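Local structure of beta-phenylalanine aminotransferase (Variovorax paradoxus, 4AO9) at residues M305-F308 with G313-A316; E352-R357 with A430-Y435; I113-G118 with N323-M328. The protein catalyses the pyridoxal-5'-phosphate-dependent transfer of the amino group of beta-phenylalanine, and belongs to the class-III aminotransferases. All blocks are in the same frame, centred on the assembly; numbering follows the deposited sequence.

Interaction 1 (M305-F308 with G313-A316); sequences MALF and GPLA
With chi1 of -71° in L307 and -55° in L315, each CG lies anti to its own carbonyl carbon and beside its backbone N, and the two leucines extend alongside each other in a common direction, with L307 CB 4.0 Å from L315 CD1. The same choice of first torsion in F308, whose CB starts away from 313-316, brings the end of the ring obliquely against L315: CE1 of F308 comes within 3.8 Å of L315 CB, and CZ meets L315 CD1. The carbonyl oxygen of A316 lies near the plane of that ring, at its edge. Beneath these side chains the backbones are joined directly, since L315 N donates to L307 O at 3.0 Å with an N-H...O angle of 157°. A water donates to F308 O (2.6 Å) and more loosely to L315 O, a water-mediated link beside the direct bond. G313 fits because it has no side chain: a CB there would collide with the carbonyl oxygens of A306 and L307, whereas its CA makes CH...O contacts with both. P314 then lays CD 3.8 Å from L307 CD2. The arrangement closes a short loop just after helix 302-305, where the 3-10 turn 306-308 is met by the returning chain. P56 and P192 of the second subunit pack on F308 and L315, while within the chain helix 152-167 borders the loop through F166, A162 and H165, and strand 145-149 touches F308 through R147.

Interaction 2 (E352-R357 with A430-Y435); sequences EALRAR and ADIDRY
D433 OD1 is gripped by two nitrogens of R357, NH1 and NH2, each at 3.0 Å, in an end-on salt bridge that uses a single carboxylate oxygen. The N-H...O angles, both near 141°, show the two bonds bent to a similar degree, as expected when two donors share one acceptor. OD1 sits at the guanidinium edge, near its plane, but the carboxylate is turned steeply, the two planes being 68° apart; NH1 arrives nearly along the C-O axis and NH2 on the anti side, out of the carboxylate plane. A bend at chi3 carries the guanidinium across to D433; the R357 side chain crosses that of I432 at about a right angle, NH1 coming 4.2 Å from I432 CG2. With an alanine at D433 the carboxylate is gone, and the R357 guanidinium would probably lose its partner here and be freer to turn. The contact is a near-parallel helix-helix pairing (crossing angle -22°) of 341-365 with 429-445, in a class-III aminotransferase, a family with the fold-type I architecture of PLP enzymes. The axes lie 11.0 Å apart, a spacing that leaves the bridging to side chains: the salt bridge at the more exposed margin, and an apolar pair in which I432 CG2 rests against the end of L354, nearest CD1 at 3.7 Å. Because I432 CG2 is anti to the backbone N, this methyl is the branch that reaches L354. M378 of strand 377-381 also touches L354, and V436 of helix 429-445 meets both L354 and R357.

Interaction 3 (I113-G118 with N323-M328); sequences IEAMQG and NNVMTM
M326 leaves its backbone with CB directed across the line to helix 106-117, and CG, anti to the carbonyl carbon (chi1 -68°), comes within 4.0 Å of M116 CG. SD follows, 3.8 Å from the same M116 CG. The bend at chi3 (71°) then brings the terminal CE to M116 SD at 3.7 Å, so methyl meets sulfur where the two thioether chains cross. M116 is bent at chi3 as well, and its own CE lies 4.1 Å from both M326 SD and M326 CE. Here the end of helix 106-117 packs on the start of helix 325-337 at the dimer interface of this class-III aminotransferase. Beside the methionine pair A115 directs its methyl at the opening turn of helix 325-337: CB is 3.8 Å from V325 O and also touches V325 CG2. The small side chain suits the close approach of the backbones, the CA atoms of A115 and M326 being 5.7 Å apart. That turn begins with N324 as N-cap, whose OD1 accepts from T327 N at 2.8 Å, while ND2 donates to T327 OG1. From the second subunit, V112 packs on M116 and M293 on M326.

Interaction 3 is the buried one, a contact of thioethers and small apolar groups between two helix ends, whereas interactions 1 and 2 are only partly buried. Interaction 1 works at short range within one loop and adds backbone and water bonds to its leucine and phenylalanine contacts; interaction 2 sets a charge pair at the more exposed margin of an apolar pair between two long helices. Interactions 1 and 3 both touch the second subunit, their centres about 27 Å apart, with 305-316 nested inside the loop that interaction 3 closes. Interaction 2 meets no other chain and lies across the chain's centre from interaction 1; helices 325-337 and 341-365, consecutive in the chain, belong to interactions 3 and 2.

Interaction 1 (M305-F308 with G313-A316)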
loop_
_atom_site.group_PDB
_atom_site.type_symbol
_atom_site.label_atom_id
_atom_site.label_comp_id
_atom_site.label_asym_id
_atom_site.label_seq_id
_atom_site.Cartn_x
_atom_site.Cartn_y
_atom_site.Cartn_z
ATOM N N MET A 305 13.008 -14.947 -6.125
ATOM C CA MET A 305 13.163 -13.497 -5.999
ATOM C C MET A 305 14.007 -12.895 -7.131
ATOM O O MET A 305 13.886 -11.698 -7.433
ATOM C CB MET A 305 13.740 -13.136 -4.631
ATOM C CG MET A 305 12.791 -13.443 -3.461
ATOM S SD MET A 305 11.159 -12.654 -3.606
ATOM C CE MET A 305 11.603 -10.911 -3.475
ATOM N N ALA A 306 14.831 -13.727 -7.759
ATOM C CA ALA A 306 15.670 -13.301 -8.875
ATOM C C ALA A 306 14.848 -12.784 -10.053
ATOM O O ALA A 306 15.358 -12.015 -10.888
ATOM C CB ALA A 306 16.568 -14.435 -9.318
ATOM N N LEU A 307 13.573 -13.173 -10.111
ATOM C CA LEU A 307 12.690 -12.653 -11.155
ATOM C C LEU A 307 12.643 -11.131 -11.118
ATOM O O LEU A 307 12.378 -10.500 -12.143
ATOM C CB LEU A 307 11.277 -13.206 -10.990
ATOM C CG LEU A 307 11.101 -14.685 -11.324
ATOM C CD1 LEU A 307 9.682 -15.137 -11.012
ATOM C CD2 LEU A 307 11.452 -14.926 -12.776
ATOM N N PHE A 308 12.892 -10.556 -9.942
ATOM C CA PHE A 308 12.808 -9.100 -9.747
ATOM C C PHE A 308 14.139 -8.363 -9.754
ATOM O O PHE A 308 14.165 -7.150 -9.579
ATOM C CB PHE A 308 12.084 -8.775 -8.436
ATOM C CG PHE A 308 10.686 -9.276 -8.394
ATOM C CD1 PHE A 308 9.664 -8.548 -8.996
ATOM C CD2 PHE A 308 10.387 -10.495 -7.786
ATOM C CE1 PHE A 308 8.359 -9.017 -8.965
ATOM C CE2 PHE A 308 9.093 -10.979 -7.762
ATOM C CZ PHE A 308 8.069 -10.231 -8.350
ATOM N N GLY A 313 16.379 -10.151 -14.266
ATOM C CA GLY A 313 15.045 -10.733 -14.162
ATOM C C GLY A 313 14.013 -10.036 -15.028
ATOM O O GLY A 313 14.164 -8.858 -15.358
ATOM N N PRO A 314 12.946 -10.758 -15.400
ATOM C CA PRO A 314 11.956 -10.224 -16.334
ATOM C C PRO A 314 10.850 -9.385 -15.705
ATOM O O PRO A 314 10.072 -8.784 -16.441
ATOM C CB PRO A 314 11.346 -11.490 -16.947
ATOM C CG PRO A 314 11.460 -12.505 -15.874
ATOM C CD PRO A 314 12.734 -12.195 -15.134
ATOM N N LEU A 315 10.760 -9.348 -14.375
ATOM C CA LEU A 315 9.642 -8.682 -13.702
ATOM C C LEU A 315 10.047 -7.386 -13.053
ATOM O O LEU A 315 11.079 -7.309 -12.385
ATOM C CB LEU A 315 9.000 -9.582 -12.643
ATOM C CG LEU A 315 8.497 -10.964 -13.082
ATOM C CD1 LEU A 315 7.787 -11.604 -11.930
ATOM C CD2 LEU A 315 7.580 -10.896 -14.326
ATOM N N ALA A 316 9.230 -6.367 -13.268
ATOM C CA ALA A 316 9.346 -5.134 -12.520
ATOM C C ALA A 316 8.521 -5.268 -11.243
ATOM O O ALA A 316 7.474 -5.945 -11.217
ATOM C CB ALA A 316 8.834 -3.962 -13.370
HETATM O O HOH W 1 13.026 -5.253 -10.908
#

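Interaction 2 (E352-R357 with A430-Y435)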
loop_
_atom_site.group_PDB
_atom_site.type_symbol
_atom_site.label_atom_id
_atom_site.label_comp_id
_atom_site.label_asym_id
_atom_site.label_seq_id
_atom_site.Cartn_x
_atom_site.Cartn_y
_atom_site.Cartn_z
ATOM N N GLU A 352 -0.416 -17.315 26.066
ATOM C CA GLU A 352 -0.827 -18.687 26.355
ATOM C C GLU A 352 -1.448 -18.776 27.750
ATOM O O GLU A 352 -2.484 -19.417 27.930
ATOM C CB GLU A 352 0.356 -19.651 26.250
ATOM C CG GLU A 352 0.868 -19.879 24.827
ATOM C CD GLU A 352 -0.102 -20.645 23.934
ATOM O OE1 GLU A 352 -0.973 -21.391 24.441
ATOM O OE2 GLU A 352 0.018 -20.522 22.694
ATOM N N ALA A 353 -0.830 -18.102 28.717
ATOM C CA ALA A 353 -1.330 -18.121 30.092
ATOM C C ALA A 353 -2.712 -17.472 30.177
ATOM O O ALA A 353 -3.615 -17.993 30.841
ATOM C CB ALA A 353 -0.342 -17.451 31.029
ATOM N N LEU A 354 -2.892 -16.355 29.468
ATOM C CA LEU A 354 -4.184 -15.684 29.433
ATOM C C LEU A 354 -5.262 -16.548 28.779
ATOM O O LEU A 354 -6.368 -16.683 29.317
ATOM C CB LEU A 354 -4.075 -14.316 28.739
ATOM C CG LEU A 354 -5.361 -13.563 28.380
ATOM C CD1 LEU A 354 -6.223 -13.265 29.613
ATOM C CD2 LEU A 354 -5.048 -12.271 27.639
ATOM N N ARG A 355 -4.945 -17.135 27.624
ATOM C CA ARG A 355 -5.929 -17.938 26.911
ATOM C C ARG A 355 -6.395 -19.130 27.750
ATOM O O ARG A 355 -7.583 -19.455 27.768
ATOM C CB ARG A 355 -5.422 -18.396 25.534
ATOM C CG ARG A 355 -6.568 -18.776 24.606
ATOM C CD ARG A 355 -6.104 -19.237 23.213
ATOM N NE ARG A 355 -5.572 -20.600 23.227
ATOM C CZ ARG A 355 -4.279 -20.904 23.191
ATOM N NH1 ARG A 355 -3.351 -19.951 23.128
ATOM N NH2 ARG A 355 -3.909 -22.174 23.217
ATOM N N ALA A 356 -5.454 -19.763 28.443
ATOM C CA ALA A 356 -5.784 -20.889 29.314
ATOM C C ALA A 356 -6.681 -20.447 30.471
ATOM O O ALA A 356 -7.656 -21.137 30.790
ATOM C CB ALA A 356 -4.525 -21.568 29.823
ATOM N N ARG A 357 -6.369 -19.302 31.080
ATOM C CA ARG A 357 -7.204 -18.749 32.152
ATOM C C ARG A 357 -8.625 -18.503 31.656
ATOM O O ARG A 357 -9.594 -18.853 32.324
ATOM C CB ARG A 357 -6.621 -17.454 32.715
ATOM C CG ARG A 357 -5.448 -17.632 33.669
ATOM C CD ARG A 357 -4.804 -16.287 33.976
ATOM N NE ARG A 357 -5.639 -15.425 34.808
ATOM C CZ ARG A 357 -5.359 -14.158 35.103
ATOM N NH1 ARG A 357 -4.265 -13.575 34.618
ATOM N NH2 ARG A 357 -6.177 -13.463 35.881
ATOM N N ALA A 430 -1.494 -6.614 35.468
ATOM C CA ALA A 430 -2.736 -6.042 36.011
ATOM C C ALA A 430 -3.798 -5.743 34.945
ATOM O O ALA A 430 -4.983 -5.988 35.169
ATOM C CB ALA A 430 -2.442 -4.793 36.853
ATOM N N ASP A 431 -3.374 -5.224 33.790
ATOM C CA ASP A 431 -4.278 -5.026 32.652
ATOM C C ASP A 431 -4.898 -6.354 32.241
ATOM O O ASP A 431 -6.100 -6.447 31.998
ATOM C CB ASP A 431 -3.521 -4.457 31.439
ATOM C CG ASP A 431 -3.056 -3.020 31.632
ATOM O OD1 ASP A 431 -3.700 -2.249 32.377
ATOM O OD2 ASP A 431 -2.040 -2.645 31.014
ATOM N N ILE A 432 -4.059 -7.379 32.159
ATOM C CA ILE A 432 -4.507 -8.706 31.754
ATOM C C ILE A 432 -5.487 -9.284 32.795
ATOM O O ILE A 432 -6.517 -9.851 32.436
ATOM C CB ILE A 432 -3.313 -9.628 31.438
ATOM C CG1 ILE A 432 -2.613 -9.121 30.154
ATOM C CG2 ILE A 432 -3.772 -11.074 31.305
ATOM C CD1 ILE A 432 -1.316 -9.832 29.802
ATOM N N ASP A 433 -5.186 -9.083 34.079
ATOM C CA ASP A 433 -6.104 -9.490 35.146
ATOM C C ASP A 433 -7.473 -8.841 34.971
ATOM O O ASP A 433 -8.500 -9.488 35.186
ATOM C CB ASP A 433 -5.550 -9.118 36.529
ATOM C CG ASP A 433 -4.416 -10.021 36.980
ATOM O OD1 ASP A 433 -4.289 -11.153 36.465
ATOM O OD2 ASP A 433 -3.647 -9.592 37.873
ATOM N N ARG A 434 -7.480 -7.567 34.575
ATOM C CA ARG A 434 -8.729 -6.843 34.348
ATOM C C ARG A 434 -9.527 -7.419 33.186
ATOM O O ARG A 434 -10.753 -7.461 33.254
ATOM C CB ARG A 434 -8.492 -5.341 34.154
ATOM C CG ARG A 434 -8.114 -4.628 35.448
ATOM C CD ARG A 434 -8.450 -3.140 35.418
ATOM N NE ARG A 434 -7.779 -2.456 34.317
ATOM C CZ ARG A 434 -6.489 -2.128 34.305
ATOM N NH1 ARG A 434 -5.702 -2.415 35.340
ATOM N NH2 ARG A 434 -5.982 -1.516 33.242
ATOM N N TYR A 435 -8.843 -7.859 32.122
ATOM C CA TYR A 435 -9.535 -8.531 31.026
ATOM C C TYR A 435 -10.255 -9.796 31.513
ATOM O O TYR A 435 -11.442 -9.985 31.231
ATOM C CB TYR A 435 -8.612 -8.817 29.816
ATOM C CG TYR A 435 -9.422 -9.278 28.616
ATOM C CD1 TYR A 435 -9.758 -10.624 28.460
ATOM C CD2 TYR A 435 -9.892 -8.370 27.661
ATOM C CE1 TYR A 435 -10.532 -11.058 27.397
ATOM C CE2 TYR A 435 -10.674 -8.801 26.580
ATOM C CZ TYR A 435 -10.983 -10.149 26.461
ATOM O OH TYR A 435 -11.765 -10.608 25.436
#

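Interaction 3 (I113-G118 with N323-M328)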
loop_
_atom_site.group_PDB
_atom_site.type_symbol
_atom_site.label_atom_id
_atom_site.label_comp_id
_atom_site.label_asym_id
_atom_site.label_seq_id
_atom_site.Cartn_x
_atom_site.Cartn_y
_atom_site.Cartn_z
ATOM N N ILE A 113 11.834 10.506 13.963
ATOM C CA ILE A 113 12.324 11.889 14.002
ATOM C C ILE A 113 13.732 11.998 13.403
ATOM O O ILE A 113 13.997 12.882 12.582
ATOM C CB ILE A 113 12.282 12.459 15.440
ATOM C CG1 ILE A 113 10.828 12.670 15.868
ATOM C CG2 ILE A 113 13.104 13.763 15.558
ATOM C CD1 ILE A 113 10.643 13.073 17.323
ATOM N N GLU A 114 14.626 11.102 13.808
ATOM C CA GLU A 114 15.984 11.104 13.264
ATOM C C GLU A 114 15.982 10.895 11.743
ATOM O O GLU A 114 16.720 11.572 11.026
ATOM C CB GLU A 114 16.877 10.069 13.955
ATOM C CG GLU A 114 18.316 10.083 13.441
ATOM C CD GLU A 114 19.267 9.164 14.202
ATOM O OE1 GLU A 114 18.854 8.522 15.199
ATOM O OE2 GLU A 114 20.450 9.097 13.791
ATOM N N ALA A 115 15.147 9.974 11.255
ATOM C CA ALA A 115 15.032 9.758 9.808
ATOM C C ALA A 115 14.558 11.018 9.089
ATOM O O ALA A 115 15.134 11.404 8.063
ATOM C CB ALA A 115 14.109 8.591 9.505
ATOM N N MET A 116 13.527 11.670 9.629
ATOM C CA MET A 116 12.996 12.890 9.002
ATOM C C MET A 116 14.049 13.991 8.958
ATOM O O MET A 116 14.150 14.722 7.971
ATOM C CB MET A 116 11.734 13.396 9.709
ATOM C CG MET A 116 10.557 12.457 9.584
ATOM S SD MET A 116 8.989 13.233 10.018
ATOM C CE MET A 116 8.528 13.951 8.438
ATOM N N GLN A 117 14.860 14.090 10.007
ATOM C CA GLN A 117 15.926 15.088 10.051
ATOM C C GLN A 117 17.013 14.902 8.987
ATOM O O GLN A 117 17.663 15.872 8.586
ATOM C CB GLN A 117 16.525 15.145 11.456
ATOM C CG GLN A 117 15.541 15.733 12.467
ATOM C CD GLN A 117 16.006 15.603 13.902
ATOM O OE1 GLN A 117 16.891 14.810 14.220
ATOM N NE2 GLN A 117 15.404 16.390 14.781
ATOM N N GLY A 118 17.200 13.665 8.543
ATOM C CA GLY A 118 18.118 13.352 7.454
ATOM C C GLY A 118 17.541 13.573 6.068
ATOM O O GLY A 118 18.245 13.430 5.075
ATOM N N ASN A 323 10.454 1.823 0.041
ATOM C CA ASN A 323 11.697 1.861 0.813
ATOM C C ASN A 323 11.831 3.142 1.625
ATOM O O ASN A 323 12.937 3.550 1.986
ATOM C CB ASN A 323 12.906 1.654 -0.118
ATOM C CG ASN A 323 13.195 2.861 -1.003
ATOM O OD1 ASN A 323 12.313 3.672 -1.286
ATOM N ND2 ASN A 323 14.443 2.979 -1.449
ATOM N N ASN A 324 10.702 3.765 1.964
ATOM C CA ASN A 324 10.761 5.082 2.590
ATOM C C ASN A 324 11.530 5.044 3.901
ATOM O O ASN A 324 11.402 4.092 4.669
ATOM C CB ASN A 324 9.364 5.672 2.760
ATOM C CG ASN A 324 8.642 5.123 3.949
ATOM O OD1 ASN A 324 8.845 5.571 5.087
ATOM N ND2 ASN A 324 7.760 4.151 3.700
ATOM N N VAL A 325 12.335 6.076 4.146
ATOM C CA VAL A 325 13.249 6.053 5.282
ATOM C C VAL A 325 12.571 5.996 6.637
ATOM O O VAL A 325 13.144 5.473 7.590
ATOM C CB VAL A 325 14.265 7.226 5.269
ATOM C CG1 VAL A 325 15.236 7.082 4.122
ATOM C CG2 VAL A 325 13.559 8.577 5.256
ATOM N N MET A 326 11.354 6.528 6.737
ATOM C CA MET A 326 10.670 6.506 8.030
ATOM C C MET A 326 10.268 5.089 8.432
ATOM O O MET A 326 10.520 4.668 9.558
ATOM C CB MET A 326 9.477 7.456 8.003
ATOM C CG MET A 326 9.930 8.916 7.917
ATOM S SD MET A 326 8.601 10.021 7.446
ATOM C CE MET A 326 7.608 9.975 8.941
ATOM N N THR A 327 9.662 4.357 7.504
ATOM C CA THR A 327 9.358 2.938 7.721
ATOM C C THR A 327 10.621 2.120 7.986
ATOM O O THR A 327 10.651 1.308 8.908
ATOM C CB THR A 327 8.587 2.332 6.527
ATOM O OG1 THR A 327 7.327 3.019 6.391
ATOM C CG2 THR A 327 8.340 0.822 6.714
ATOM N N MET A 328 11.660 2.335 7.190
ATOM C CA MET A 328 12.900 1.565 7.350
ATOM C C MET A 328 13.509 1.812 8.732
ATOM O O MET A 328 13.968 0.874 9.387
ATOM C CB MET A 328 13.919 1.904 6.256
ATOM C CG MET A 328 13.446 1.657 4.811
ATOM S SD MET A 328 13.068 -0.044 4.335
ATOM C CE MET A 328 11.288 -0.115 4.550
#